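DegV family protein (Streptococcus agalactiae, PDB 3LUP) binds a long-chain fatty acid, captured here as elaidic acid, and may take part in lipid transport or fatty acid metabolism. Local coordinates at residues M4-I9 with M142-I147; T85-L90 with L113-P118; R132-C137 with N149-Q154; E229-I234 with K256-I261. All coordinates share one frame; numbering follows the deposited sequence.

Contact 1: M4-I9 with M142-I147; sequences MKLALI and MDFDVI
Met4, a selenomethionine, and Leu6 both come up against the rim of the Phe144 ring, and no hydrogen bond links 4-9 to 142-147. The first kind of interaction is a Met-aromatic contact. Met4 SE lies 5.5 Å from the centroid of the Phe144 ring and 75° off its normal, so it meets the edge near the ring plane. The two side chains cross at about a right angle, with SE nearest the ring's root, 4.1 Å from Phe144 CB.

The rest is van der Waals packing, mostly apolar. Beyond SE the chain of Met4 bends (chi3 79°), which swings CE toward the helix. There it meets Ile147 CD1 tip to tip at 4.2 Å. The same methyl also rests against a polar atom, the carbonyl O of Met142. Further along the strand, Leu6 CD1 touches Phe144 CE1 at 3.5 Å, again at the ring edge. The Phe144 ring also meets the His86 imidazole of the next strand, their planes about 35° apart.

Behind these side chains the helix is just starting: Ile147 N donates to Asp143 O (2.9 Å), with Asp143 in the N-cap position. A helix start laid against the face of strand 6-11 that carries Leu6 and Leu8, beside helix 124-138, belongs to the layered alpha/beta build around the four-stranded parallel sheet of this DegV protein.

Contact 2: T85-L90 with L113-P118; sequences THVLGL and LTIAFP
Gly89 and Phe117 meet in the well-buried half of a parallel strand pair, 86-89 beside 114-116, the last two strands of the four-stranded sheet, joined by a helical crossover. Here the edge of the Phe117 ring lies against the Gly89 backbone, its CD1 3.3 Å from Gly89 CA. One face of that ring carries Ile115 CG2. On the other side of the sheet, Leu88 CD1 touches both Ala116 CB and Pro118 CD, 3.6 Å from the latter, and Leu90 CD2 packs on Pro118 CG. On the Val87 face, Val87 CB lies beside Ile115 CG1, and Val87 CG2 touches Leu113 CD1.

The backbone ladder runs the length of the pair. Thr85 O takes Thr114 N, Val87 N gives to Thr114 O (2.7 Å), Val87 O takes Ala116 N, and Gly89 N gives to Ala116 O (2.9 Å).

Toward the strand starts the contact opens to solvent. Thr114 is exposed, and with His86 CG anti to its own carbonyl carbon (chi1 -62°) the imidazole lies alongside it, both side chains pointing the same way, His86 CD2 3.4 Å from Thr114 CB. Thr85 OG1 is hydrogen-bonded to Lys5 N and also to the imidazole, lying 2.7 Å from His86 ND1.

Contact 3: R132-C137 with N149-Q154; sequences RNALMC and NKIQSQ
Asn133 and Gln154 join two neighbouring helices, 124-138 and 144-155, packed as an antiparallel pair on one side of the four-stranded parallel sheet. The axes of the short segments cross at 151° and come within 10.2 Å.

The polar link is an amide-to-amide hydrogen bond: Asn133 ND2 gives its N-H to Gln154 OE1 at 2.6 Å. The acceptor lies in the amide plane of Asn133, but the two amides stand 87° apart, and the donor sits above the carbonyl plane of Gln154, 41° out of it. Both amides have further partners. Asn133 OD1 takes a hydrogen bond from Arg132 NE at 3.0 Å, arriving in the carbonyl plane, while Arg132 NH1 bonds it weakly and has a salt-bridge partner in Asp231. Gln154 NE2 is hydrogen-bonded to OD1 of Asn285, the last residue of the chain. Asn133 is therefore held at both ends of its amide.

The apolar contacts lie beside this bond. Ile151 CD1 reaches to the first helix and touches Ala134 CB and Asn133 CB, each at 4.0 Å. Leu8 of strand 6-11 also packs on Ala134. Lys150 runs extended as far as CE, which lays its methylenes past the sulfur, Lys150 CD being 3.8 Å from Cys137 SG.

Within the second helix, Lys150 O accepts from Gln154 N and, from the same face of its plane, from Ser153 OG at 3.1 Å.

Contact 4: E229-I234 with K256-I261; sequences EYDIAI and KDDLEI
Ile232 leans over the carbonyl of Asp258 and onto Leu259, and its branches divide those two partners. CB starts close to the neighbouring strand, with Ile232 CB 3.3 Å from Asp258 O and 3.8 Å from Leu259 CD1. Ile232 CG2, anti to the backbone N, meets Leu259 CD1 at 3.7 Å. CG1, anti to Ile232's own carbonyl carbon (chi1 -43°), stays by the Asp258 carbonyl, with Ile232 CG1 3.7 Å from Asp258 O. At the tip, Ile232 CD1 still lies 4.2 Å from Asp258 O.

That oxygen is fixed by the backbone: Ile232 N donates to Asp258 O at 2.8 Å, nearly in line with the C=O. Ile232 O then takes Glu260 N, and Ile234 N gives to Glu260 O at 2.8 Å. These are the rungs of a parallel pair, the two strands of a beta-alpha-beta unit whose helix, 240-252, lies over the face carrying Ile232, Ile234 and Leu259. Ile234 touches Ala243 and Tyr247 of it, and Leu259 touches Leu250.

Leu259 CD1 is shared, since Ile234 CD1 packs on it too, the side chains meeting at a slant. At the strand start the carboxylates of Asp231 and Asp258 come near each other, planes 80° apart; separate salt bridges, to Arg132 and Lys284 respectively, probably ease their like charges. The side chain of Ala233, on the other face, is about 7 Å from the bound elaidic acid.

From the N terminus, strand 6-11 enters the four-stranded parallel sheet, and contact 1 closes the longest loop when the chain comes back at 142-147. Contact 2 is nested inside that loop, shutting a shorter one between 85-90 and 113-118, and it shares the sheet with contact 1, Ile9 O and Leu90 N being a probable hydrogen-bonded pair. Contact 3 opens inside the loop of contact 1 and closes beyond it, so the two cross; it ties helix 124-138 to helix 144-155. Contact 4 follows in series, in the six-stranded mixed sheet, and is joined to contact 3 by an arginine-aspartate salt bridge.

Contact 1: M4-I9 with M142-I147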
loop_
_atom_site.group_PDB
_atom_site.type_symbol
_atom_site.label_atom_id
_atom_site.label_comp_id
_atom_site.label_asym_id
_atom_site.label_seq_id
_atom_site.Cartn_x
_atom_site.Cartn_y
_atom_site.Cartn_z
HETATM N N MSE A 4 -13.001 25.579 2.179
HETATM C CA MSE A 4 -12.117 24.590 1.568
HETATM C C MSE A 4 -12.803 23.639 0.572
HETATM O O MSE A 4 -13.833 23.039 0.878
HETATM C CB MSE A 4 -11.425 23.770 2.658
HETATM C CG MSE A 4 -10.817 22.474 2.159
HETATM SE SE MSE A 4 -9.861 21.531 3.565
HETATM C CE MSE A 4 -11.389 20.733 4.492
ATOM N N LYS A 5 -12.215 23.510 -0.615
ATOM C CA LYS A 5 -12.563 22.439 -1.541
ATOM C C LYS A 5 -11.310 21.594 -1.710
ATOM O O LYS A 5 -10.327 22.020 -2.329
ATOM C CB LYS A 5 -13.067 22.990 -2.876
ATOM C CG LYS A 5 -13.452 21.927 -3.905
ATOM C CD LYS A 5 -14.566 22.430 -4.806
ATOM C CE LYS A 5 -14.548 21.790 -6.184
ATOM N NZ LYS A 5 -13.757 22.634 -7.131
ATOM N N LEU A 6 -11.351 20.406 -1.114
ATOM C CA LEU A 6 -10.167 19.582 -0.935
ATOM C C LEU A 6 -10.148 18.429 -1.929
ATOM O O LEU A 6 -11.164 17.743 -2.110
ATOM C CB LEU A 6 -10.126 19.037 0.491
ATOM C CG LEU A 6 -9.097 17.955 0.836
ATOM C CD1 LEU A 6 -7.676 18.542 0.867
ATOM C CD2 LEU A 6 -9.443 17.289 2.160
ATOM N N ALA A 7 -9.005 18.230 -2.585
ATOM C CA ALA A 7 -8.854 17.113 -3.494
ATOM C C ALA A 7 -8.004 16.041 -2.843
ATOM O O ALA A 7 -7.090 16.339 -2.046
ATOM C CB ALA A 7 -8.240 17.555 -4.774
ATOM N N LEU A 8 -8.303 14.792 -3.179
ATOM C CA LEU A 8 -7.468 13.698 -2.739
ATOM C C LEU A 8 -6.783 12.962 -3.869
ATOM O O LEU A 8 -7.433 12.451 -4.788
ATOM C CB LEU A 8 -8.225 12.734 -1.814
ATOM C CG LEU A 8 -7.839 13.110 -0.386
ATOM C CD1 LEU A 8 -8.920 13.961 0.244
ATOM C CD2 LEU A 8 -7.502 11.900 0.462
ATOM N N ILE A 9 -5.453 12.929 -3.799
ATOM C CA ILE A 9 -4.687 12.206 -4.806
ATOM C C ILE A 9 -3.935 11.012 -4.212
ATOM O O ILE A 9 -3.325 11.088 -3.122
ATOM C CB ILE A 9 -3.733 13.120 -5.627
ATOM C CG1 ILE A 9 -4.509 14.219 -6.342
ATOM C CG2 ILE A 9 -3.036 12.337 -6.710
ATOM C CD1 ILE A 9 -4.753 15.446 -5.523
HETATM N N MSE A 142 -13.474 19.610 9.372
HETATM C CA MSE A 142 -12.149 19.744 9.974
HETATM C C MSE A 142 -11.211 20.581 9.086
HETATM O O MSE A 142 -11.246 20.470 7.858
HETATM C CB MSE A 142 -11.572 18.347 10.203
HETATM C CG MSE A 142 -10.777 18.135 11.491
HETATM SE SE MSE A 142 -9.960 16.322 11.573
HETATM C CE MSE A 142 -11.599 15.272 11.784
ATOM N N ASP A 143 -10.391 21.425 9.719
ATOM C CA ASP A 143 -9.415 22.267 9.015
ATOM C C ASP A 143 -8.304 21.424 8.423
ATOM O O ASP A 143 -7.931 20.386 8.983
ATOM C CB ASP A 143 -8.787 23.317 9.943
ATOM C CG ASP A 143 -9.696 24.507 10.193
ATOM O OD1 ASP A 143 -10.412 24.933 9.255
ATOM O OD2 ASP A 143 -9.692 25.028 11.334
ATOM N N PHE A 144 -7.769 21.901 7.302
ATOM C CA PHE A 144 -6.732 21.207 6.573
ATOM C C PHE A 144 -5.568 20.776 7.461
ATOM O O PHE A 144 -5.181 19.608 7.418
ATOM C CB PHE A 144 -6.237 22.041 5.399
ATOM C CG PHE A 144 -5.331 21.291 4.484
ATOM C CD1 PHE A 144 -5.841 20.321 3.623
ATOM C CD2 PHE A 144 -3.965 21.534 4.493
ATOM C CE1 PHE A 144 -5.005 19.604 2.779
ATOM C CE2 PHE A 144 -3.119 20.829 3.653
ATOM C CZ PHE A 144 -3.646 19.853 2.789
ATOM N N ASP A 145 -5.029 21.686 8.274
ATOM C CA ASP A 145 -3.899 21.329 9.159
ATOM C C ASP A 145 -4.241 20.233 10.161
ATOM O O ASP A 145 -3.400 19.388 10.468
ATOM C CB ASP A 145 -3.351 22.544 9.905
ATOM C CG ASP A 145 -2.613 23.497 8.996
ATOM O OD1 ASP A 145 -2.595 23.265 7.761
ATOM O OD2 ASP A 145 -2.053 24.487 9.525
ATOM N N VAL A 146 -5.476 20.265 10.654
ATOM C CA VAL A 146 -5.988 19.267 11.576
ATOM C C VAL A 146 -6.163 17.904 10.883
ATOM O O VAL A 146 -5.802 16.864 11.443
ATOM C CB VAL A 146 -7.309 19.744 12.240
ATOM C CG1 VAL A 146 -7.794 18.752 13.295
ATOM C CG2 VAL A 146 -7.116 21.114 12.872
ATOM N N ILE A 147 -6.709 17.899 9.672
ATOM C CA ILE A 147 -6.851 16.661 8.931
ATOM C C ILE A 147 -5.471 16.059 8.738
ATOM O O ILE A 147 -5.229 14.936 9.169
ATOM C CB ILE A 147 -7.580 16.873 7.593
ATOM C CG1 ILE A 147 -9.024 17.324 7.869
ATOM C CG2 ILE A 147 -7.541 15.600 6.751
ATOM C CD1 ILE A 147 -9.896 17.510 6.649
#

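Contact 2: T85-L90 with L113-P118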
loop_
_atom_site.group_PDB
_atom_site.type_symbol
_atom_site.label_atom_id
_atom_site.label_comp_id
_atom_site.label_asym_id
_atom_site.label_seq_id
_atom_site.Cartn_x
_atom_site.Cartn_y
_atom_site.Cartn_z
ATOM N N THR A 85 -9.238 24.130 -3.392
ATOM C CA THR A 85 -8.381 25.024 -2.595
ATOM C C THR A 85 -7.233 24.306 -1.896
ATOM O O THR A 85 -6.161 24.878 -1.721
ATOM C CB THR A 85 -9.182 25.781 -1.530
ATOM O OG1 THR A 85 -9.701 24.850 -0.573
ATOM C CG2 THR A 85 -10.319 26.551 -2.174
ATOM N N HIS A 86 -7.470 23.067 -1.479
ATOM C CA HIS A 86 -6.460 22.284 -0.796
ATOM C C HIS A 86 -6.295 20.942 -1.473
ATOM O O HIS A 86 -7.222 20.440 -2.134
ATOM C CB HIS A 86 -6.845 22.044 0.652
ATOM C CG HIS A 86 -6.968 23.291 1.474
ATOM N ND1 HIS A 86 -8.041 24.147 1.373
ATOM C CD2 HIS A 86 -6.164 23.810 2.432
ATOM C CE1 HIS A 86 -7.886 25.146 2.223
ATOM N NE2 HIS A 86 -6.754 24.967 2.875
ATOM N N VAL A 87 -5.111 20.358 -1.290
ATOM C CA VAL A 87 -4.791 19.044 -1.837
ATOM C C VAL A 87 -4.062 18.178 -0.802
ATOM O O VAL A 87 -3.073 18.618 -0.195
ATOM C CB VAL A 87 -3.921 19.174 -3.119
ATOM C CG1 VAL A 87 -3.484 17.802 -3.631
ATOM C CG2 VAL A 87 -4.661 19.945 -4.210
ATOM N N LEU A 88 -4.551 16.948 -0.613
ATOM C CA LEU A 88 -3.816 15.930 0.158
ATOM C C LEU A 88 -3.409 14.743 -0.718
ATOM O O LEU A 88 -4.259 14.012 -1.244
ATOM C CB LEU A 88 -4.629 15.464 1.364
ATOM C CG LEU A 88 -3.939 14.571 2.399
ATOM C CD1 LEU A 88 -2.721 15.232 3.003
ATOM C CD2 LEU A 88 -4.934 14.223 3.485
ATOM N N GLY A 89 -2.099 14.581 -0.896
ATOM C CA GLY A 89 -1.550 13.500 -1.714
ATOM C C GLY A 89 -1.050 12.390 -0.813
ATOM O O GLY A 89 -0.118 12.595 -0.016
ATOM N N LEU A 90 -1.697 11.225 -0.929
ATOM C CA LEU A 90 -1.379 10.026 -0.128
ATOM C C LEU A 90 -0.921 8.857 -1.020
ATOM O O LEU A 90 -1.719 8.017 -1.462
ATOM C CB LEU A 90 -2.576 9.613 0.729
ATOM C CG LEU A 90 -3.012 10.561 1.844
ATOM C CD1 LEU A 90 -4.273 10.021 2.504
ATOM C CD2 LEU A 90 -1.910 10.755 2.869
ATOM N N LEU A 113 -2.407 26.552 -4.417
ATOM C CA LEU A 113 -3.078 25.522 -3.616
ATOM C C LEU A 113 -2.298 25.262 -2.343
ATOM O O LEU A 113 -1.077 25.423 -2.313
ATOM C CB LEU A 113 -3.166 24.199 -4.373
ATOM C CG LEU A 113 -3.908 24.087 -5.699
ATOM C CD1 LEU A 113 -3.233 22.999 -6.525
ATOM C CD2 LEU A 113 -5.397 23.800 -5.488
ATOM N N THR A 114 -3.007 24.851 -1.296
ATOM C CA THR A 114 -2.374 24.374 -0.084
ATOM C C THR A 114 -2.317 22.864 -0.206
ATOM O O THR A 114 -3.355 22.203 -0.327
ATOM C CB THR A 114 -3.142 24.796 1.159
ATOM O OG1 THR A 114 -3.154 26.224 1.227
ATOM C CG2 THR A 114 -2.465 24.267 2.400
ATOM N N ILE A 115 -1.090 22.336 -0.188
ATOM C CA ILE A 115 -0.805 20.958 -0.587
ATOM C C ILE A 115 0.018 20.242 0.464
ATOM O O ILE A 115 1.041 20.757 0.915
ATOM C CB ILE A 115 -0.017 20.921 -1.914
ATOM C CG1 ILE A 115 -0.769 21.680 -3.003
ATOM C CG2 ILE A 115 0.238 19.491 -2.353
ATOM C CD1 ILE A 115 0.096 22.060 -4.192
ATOM N N ALA A 116 -0.419 19.048 0.847
ATOM C CA ALA A 116 0.383 18.213 1.734
ATOM C C ALA A 116 0.538 16.816 1.157
ATOM O O ALA A 116 -0.458 16.152 0.827
ATOM C CB ALA A 116 -0.210 18.170 3.129
ATOM N N PHE A 117 1.797 16.397 1.007
ATOM C CA PHE A 117 2.137 15.052 0.566
ATOM C C PHE A 117 2.870 14.300 1.684
ATOM O O PHE A 117 4.056 13.998 1.542
ATOM C CB PHE A 117 3.047 15.079 -0.669
ATOM C CG PHE A 117 2.404 15.623 -1.929
ATOM C CD1 PHE A 117 1.055 15.421 -2.209
ATOM C CD2 PHE A 117 3.181 16.317 -2.863
ATOM C CE1 PHE A 117 0.487 15.935 -3.379
ATOM C CE2 PHE A 117 2.625 16.826 -4.036
ATOM C CZ PHE A 117 1.281 16.636 -4.295
ATOM N N PRO A 118 2.171 13.976 2.796
ATOM C CA PRO A 118 2.876 13.248 3.881
ATOM C C PRO A 118 3.279 11.833 3.448
ATOM O O PRO A 118 2.594 11.199 2.619
ATOM C CB PRO A 118 1.838 13.191 5.003
ATOM C CG PRO A 118 0.499 13.233 4.270
ATOM C CD PRO A 118 0.713 14.074 3.035
HETATM O O HOH W 1 1.884 10.739 0.069
#

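Contact 3: R132-C137 with N149-Q154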
loop_
_atom_site.group_PDB
_atom_site.type_symbol
_atom_site.label_atom_id
_atom_site.label_comp_id
_atom_site.label_asym_id
_atom_site.label_seq_id
_atom_site.Cartn_x
_atom_site.Cartn_y
_atom_site.Cartn_z
ATOM N N ARG A 132 -9.894 7.383 2.446
ATOM C CA ARG A 132 -11.211 7.334 3.052
ATOM C C ARG A 132 -11.302 8.131 4.370
ATOM O O ARG A 132 -12.239 8.902 4.559
ATOM C CB ARG A 132 -11.593 5.873 3.265
ATOM C CG ARG A 132 -13.040 5.614 3.598
ATOM C CD ARG A 132 -13.317 5.713 5.085
ATOM N NE ARG A 132 -12.352 4.945 5.866
ATOM C CZ ARG A 132 -12.429 3.635 6.081
ATOM N NH1 ARG A 132 -11.500 3.033 6.817
ATOM N NH2 ARG A 132 -13.426 2.923 5.563
ATOM N N ASN A 133 -10.348 7.935 5.275
ATOM C CA ASN A 133 -10.330 8.657 6.552
ATOM C C ASN A 133 -10.303 10.162 6.358
ATOM O O ASN A 133 -11.089 10.890 6.970
ATOM C CB ASN A 133 -9.154 8.222 7.438
ATOM C CG ASN A 133 -9.308 6.812 7.947
ATOM O OD1 ASN A 133 -10.279 6.134 7.619
ATOM N ND2 ASN A 133 -8.345 6.347 8.734
ATOM N N ALA A 134 -9.408 10.621 5.490
ATOM C CA ALA A 134 -9.256 12.042 5.241
ATOM C C ALA A 134 -10.559 12.610 4.696
ATOM O O ALA A 134 -10.921 13.746 4.990
ATOM C CB ALA A 134 -8.115 12.298 4.278
ATOM N N LEU A 135 -11.270 11.800 3.916
ATOM C CA LEU A 135 -12.571 12.191 3.377
ATOM C C LEU A 135 -13.630 12.445 4.438
ATOM O O LEU A 135 -14.290 13.482 4.405
ATOM C CB LEU A 135 -13.074 11.163 2.367
ATOM C CG LEU A 135 -12.965 11.583 0.901
ATOM C CD1 LEU A 135 -11.533 11.743 0.459
ATOM C CD2 LEU A 135 -13.675 10.558 0.046
HETATM N N MSE A 136 -13.785 11.505 5.373
HETATM C CA MSE A 136 -14.754 11.665 6.459
HETATM C C MSE A 136 -14.380 12.852 7.374
HETATM O O MSE A 136 -15.263 13.511 7.923
HETATM C CB MSE A 136 -14.898 10.384 7.295
HETATM C CG MSE A 136 -15.018 9.055 6.547
HETATM SE SE MSE A 136 -14.796 7.549 7.845
HETATM C CE MSE A 136 -16.490 7.738 8.830
ATOM N N CYS A 137 -13.077 13.102 7.541
ATOM C CA CYS A 137 -12.569 14.262 8.290
ATOM C C CYS A 137 -12.978 15.584 7.641
ATOM O O CYS A 137 -13.375 16.533 8.325
ATOM C CB CYS A 137 -11.047 14.219 8.359
ATOM S SG CYS A 137 -10.369 13.019 9.492
ATOM N N ASN A 149 -2.860 16.526 10.290
ATOM C CA ASN A 149 -2.411 16.129 11.596
ATOM C C ASN A 149 -2.918 14.734 11.959
ATOM O O ASN A 149 -2.128 13.842 12.287
ATOM C CB ASN A 149 -2.943 17.134 12.580
ATOM C CG ASN A 149 -1.887 17.677 13.446
ATOM O OD1 ASN A 149 -1.564 17.082 14.480
ATOM N ND2 ASN A 149 -1.327 18.827 13.053
ATOM N N LYS A 150 -4.239 14.566 11.888
ATOM C CA LYS A 150 -4.898 13.303 12.195
ATOM C C LYS A 150 -4.365 12.192 11.301
ATOM O O LYS A 150 -4.165 11.066 11.760
ATOM C CB LYS A 150 -6.411 13.438 12.030
ATOM C CG LYS A 150 -7.220 12.283 12.608
ATOM C CD LYS A 150 -8.679 12.709 12.854
ATOM C CE LYS A 150 -9.623 11.526 13.083
ATOM N NZ LYS A 150 -9.693 11.084 14.494
ATOM N N ILE A 151 -4.112 12.511 10.035
ATOM C CA ILE A 151 -3.615 11.511 9.122
ATOM C C ILE A 151 -2.164 11.116 9.427
ATOM O O ILE A 151 -1.843 9.933 9.406
ATOM C CB ILE A 151 -3.807 11.921 7.657
ATOM C CG1 ILE A 151 -5.300 11.940 7.289
ATOM C CG2 ILE A 151 -3.044 10.976 6.737
ATOM C CD1 ILE A 151 -5.936 10.568 7.089
ATOM N N GLN A 152 -1.303 12.083 9.741
ATOM C CA GLN A 152 0.086 11.792 10.137
ATOM C C GLN A 152 0.213 10.893 11.360
ATOM O O GLN A 152 1.028 9.951 11.367
ATOM C CB GLN A 152 0.893 13.073 10.335
ATOM C CG GLN A 152 1.796 13.385 9.145
ATOM C CD GLN A 152 2.061 14.881 8.954
ATOM O OE1 GLN A 152 1.765 15.708 9.838
ATOM N NE2 GLN A 152 2.623 15.236 7.787
ATOM N N SER A 153 -0.588 11.174 12.385
ATOM C CA SER A 153 -0.638 10.316 13.568
ATOM C C SER A 153 -1.241 8.941 13.242
ATOM O O SER A 153 -0.876 7.946 13.864
ATOM C CB SER A 153 -1.376 10.992 14.736
ATOM O OG SER A 153 -2.777 11.019 14.534
ATOM N N GLN A 154 -2.151 8.895 12.268
ATOM C CA GLN A 154 -2.698 7.625 11.782
ATOM C C GLN A 154 -1.657 6.840 11.015
ATOM O O GLN A 154 -1.561 5.620 11.151
ATOM C CB GLN A 154 -3.912 7.848 10.887
ATOM C CG GLN A 154 -5.216 7.922 11.642
ATOM C CD GLN A 154 -6.386 8.048 10.706
ATOM O OE1 GLN A 154 -6.272 7.788 9.504
ATOM N NE2 GLN A 154 -7.525 8.457 11.245
#

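Contact 4: E229-I234 with K256-I261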
loop_
_atom_site.group_PDB
_atom_site.type_symbol
_atom_site.label_atom_id
_atom_site.label_comp_id
_atom_site.label_asym_id
_atom_site.label_seq_id
_atom_site.Cartn_x
_atom_site.Cartn_y
_atom_site.Cartn_z
ATOM N N GLU A 229 -8.808 0.922 18.121
ATOM C CA GLU A 229 -9.757 0.310 17.194
ATOM C C GLU A 229 -9.226 0.378 15.767
ATOM O O GLU A 229 -9.014 1.471 15.226
ATOM C CB GLU A 229 -11.123 0.998 17.317
ATOM C CG GLU A 229 -11.793 0.837 18.686
ATOM C CD GLU A 229 -12.464 -0.530 18.855
ATOM O OE1 GLU A 229 -13.307 -0.897 17.996
ATOM O OE2 GLU A 229 -12.156 -1.239 19.842
ATOM N N TYR A 230 -9.005 -0.788 15.156
ATOM C CA TYR A 230 -8.361 -0.848 13.844
ATOM C C TYR A 230 -9.186 -1.522 12.771
ATOM O O TYR A 230 -9.768 -2.572 13.003
ATOM C CB TYR A 230 -7.039 -1.601 13.947
ATOM C CG TYR A 230 -5.980 -0.892 14.746
ATOM C CD1 TYR A 230 -5.020 -0.098 14.116
ATOM C CD2 TYR A 230 -5.930 -1.016 16.145
ATOM C CE1 TYR A 230 -4.038 0.553 14.849
ATOM C CE2 TYR A 230 -4.954 -0.362 16.885
ATOM C CZ TYR A 230 -4.008 0.414 16.228
ATOM O OH TYR A 230 -3.041 1.065 16.962
ATOM N N ASP A 231 -9.213 -0.935 11.580
ATOM C CA ASP A 231 -9.619 -1.681 10.388
ATOM C C ASP A 231 -8.494 -2.669 10.034
ATOM O O ASP A 231 -7.319 -2.263 9.915
ATOM C CB ASP A 231 -9.929 -0.728 9.227
ATOM C CG ASP A 231 -11.249 0.059 9.436
ATOM O OD1 ASP A 231 -12.295 -0.582 9.726
ATOM O OD2 ASP A 231 -11.249 1.313 9.300
ATOM N N ILE A 232 -8.837 -3.958 9.907
ATOM C CA ILE A 232 -7.836 -4.990 9.577
ATOM C C ILE A 232 -8.071 -5.636 8.199
ATOM O O ILE A 232 -9.196 -6.020 7.865
ATOM C CB ILE A 232 -7.734 -6.110 10.657
ATOM C CG1 ILE A 232 -7.755 -5.519 12.062
ATOM C CG2 ILE A 232 -6.458 -6.936 10.472
ATOM C CD1 ILE A 232 -8.013 -6.540 13.140
ATOM N N ALA A 233 -7.001 -5.760 7.415
ATOM C CA ALA A 233 -7.096 -6.279 6.063
ATOM C C ALA A 233 -6.127 -7.442 5.900
ATOM O O ALA A 233 -4.940 -7.303 6.203
ATOM C CB ALA A 233 -6.773 -5.169 5.053
ATOM N N ILE A 234 -6.631 -8.591 5.452
ATOM C CA ILE A 234 -5.759 -9.661 4.995
ATOM C C ILE A 234 -5.658 -9.535 3.480
ATOM O O ILE A 234 -6.671 -9.451 2.778
ATOM C CB ILE A 234 -6.293 -11.043 5.345
ATOM C CG1 ILE A 234 -6.554 -11.150 6.843
ATOM C CG2 ILE A 234 -5.307 -12.123 4.882
ATOM C CD1 ILE A 234 -7.490 -12.292 7.204
ATOM N N LYS A 256 -12.681 -11.038 14.156
ATOM C CA LYS A 256 -13.479 -11.198 12.932
ATOM C C LYS A 256 -14.161 -9.911 12.443
ATOM O O LYS A 256 -14.406 -9.743 11.250
ATOM C CB LYS A 256 -14.550 -12.274 13.195
ATOM C CG LYS A 256 -15.351 -12.758 11.989
ATOM C CD LYS A 256 -16.765 -13.189 12.387
ATOM C CE LYS A 256 -16.823 -14.636 12.901
ATOM N NZ LYS A 256 -18.181 -15.028 13.362
ATOM N N ASP A 257 -14.459 -8.998 13.361
ATOM C CA ASP A 257 -15.427 -7.927 13.080
ATOM C C ASP A 257 -14.988 -6.863 12.090
ATOM O O ASP A 257 -15.764 -6.475 11.228
ATOM C CB ASP A 257 -15.951 -7.313 14.375
ATOM C CG ASP A 257 -16.908 -8.243 15.096
ATOM O OD1 ASP A 257 -17.870 -8.723 14.444
ATOM O OD2 ASP A 257 -16.690 -8.507 16.304
ATOM N N ASP A 258 -13.755 -6.394 12.220
ATOM C CA ASP A 258 -13.184 -5.455 11.251
ATOM C C ASP A 258 -12.114 -6.168 10.420
ATOM O O ASP A 258 -10.969 -5.720 10.324
ATOM C CB ASP A 258 -12.601 -4.230 11.969
ATOM C CG ASP A 258 -13.618 -3.532 12.862
ATOM O OD1 ASP A 258 -14.570 -2.911 12.333
ATOM O OD2 ASP A 258 -13.454 -3.591 14.096
ATOM N N LEU A 259 -12.512 -7.281 9.813
ATOM C CA LEU A 259 -11.594 -8.150 9.088
ATOM C C LEU A 259 -12.122 -8.414 7.677
ATOM O O LEU A 259 -13.240 -8.912 7.499
ATOM C CB LEU A 259 -11.419 -9.450 9.864
ATOM C CG LEU A 259 -10.245 -10.380 9.630
ATOM C CD1 LEU A 259 -8.927 -9.656 9.811
ATOM C CD2 LEU A 259 -10.356 -11.515 10.615
ATOM N N GLU A 260 -11.316 -8.054 6.686
ATOM C CA GLU A 260 -11.698 -8.143 5.290
ATOM C C GLU A 260 -10.573 -8.815 4.524
ATOM O O GLU A 260 -9.400 -8.598 4.836
ATOM C CB GLU A 260 -11.951 -6.737 4.734
ATOM C CG GLU A 260 -12.757 -6.706 3.421
ATOM C CD GLU A 260 -12.904 -5.297 2.795
ATOM O OE1 GLU A 260 -12.104 -4.377 3.137
ATOM O OE2 GLU A 260 -13.821 -5.134 1.938
ATOM N N ILE A 261 -10.926 -9.640 3.541
ATOM C CA ILE A 261 -9.926 -10.231 2.639
ATOM C C ILE A 261 -9.940 -9.522 1.277
ATOM O O ILE A 261 -10.989 -9.384 0.628
ATOM C CB ILE A 261 -10.074 -11.775 2.465
ATOM C CG1 ILE A 261 -9.972 -12.498 3.822
ATOM C CG2 ILE A 261 -9.002 -12.304 1.514
ATOM C CD1 ILE A 261 -10.459 -13.957 3.847
#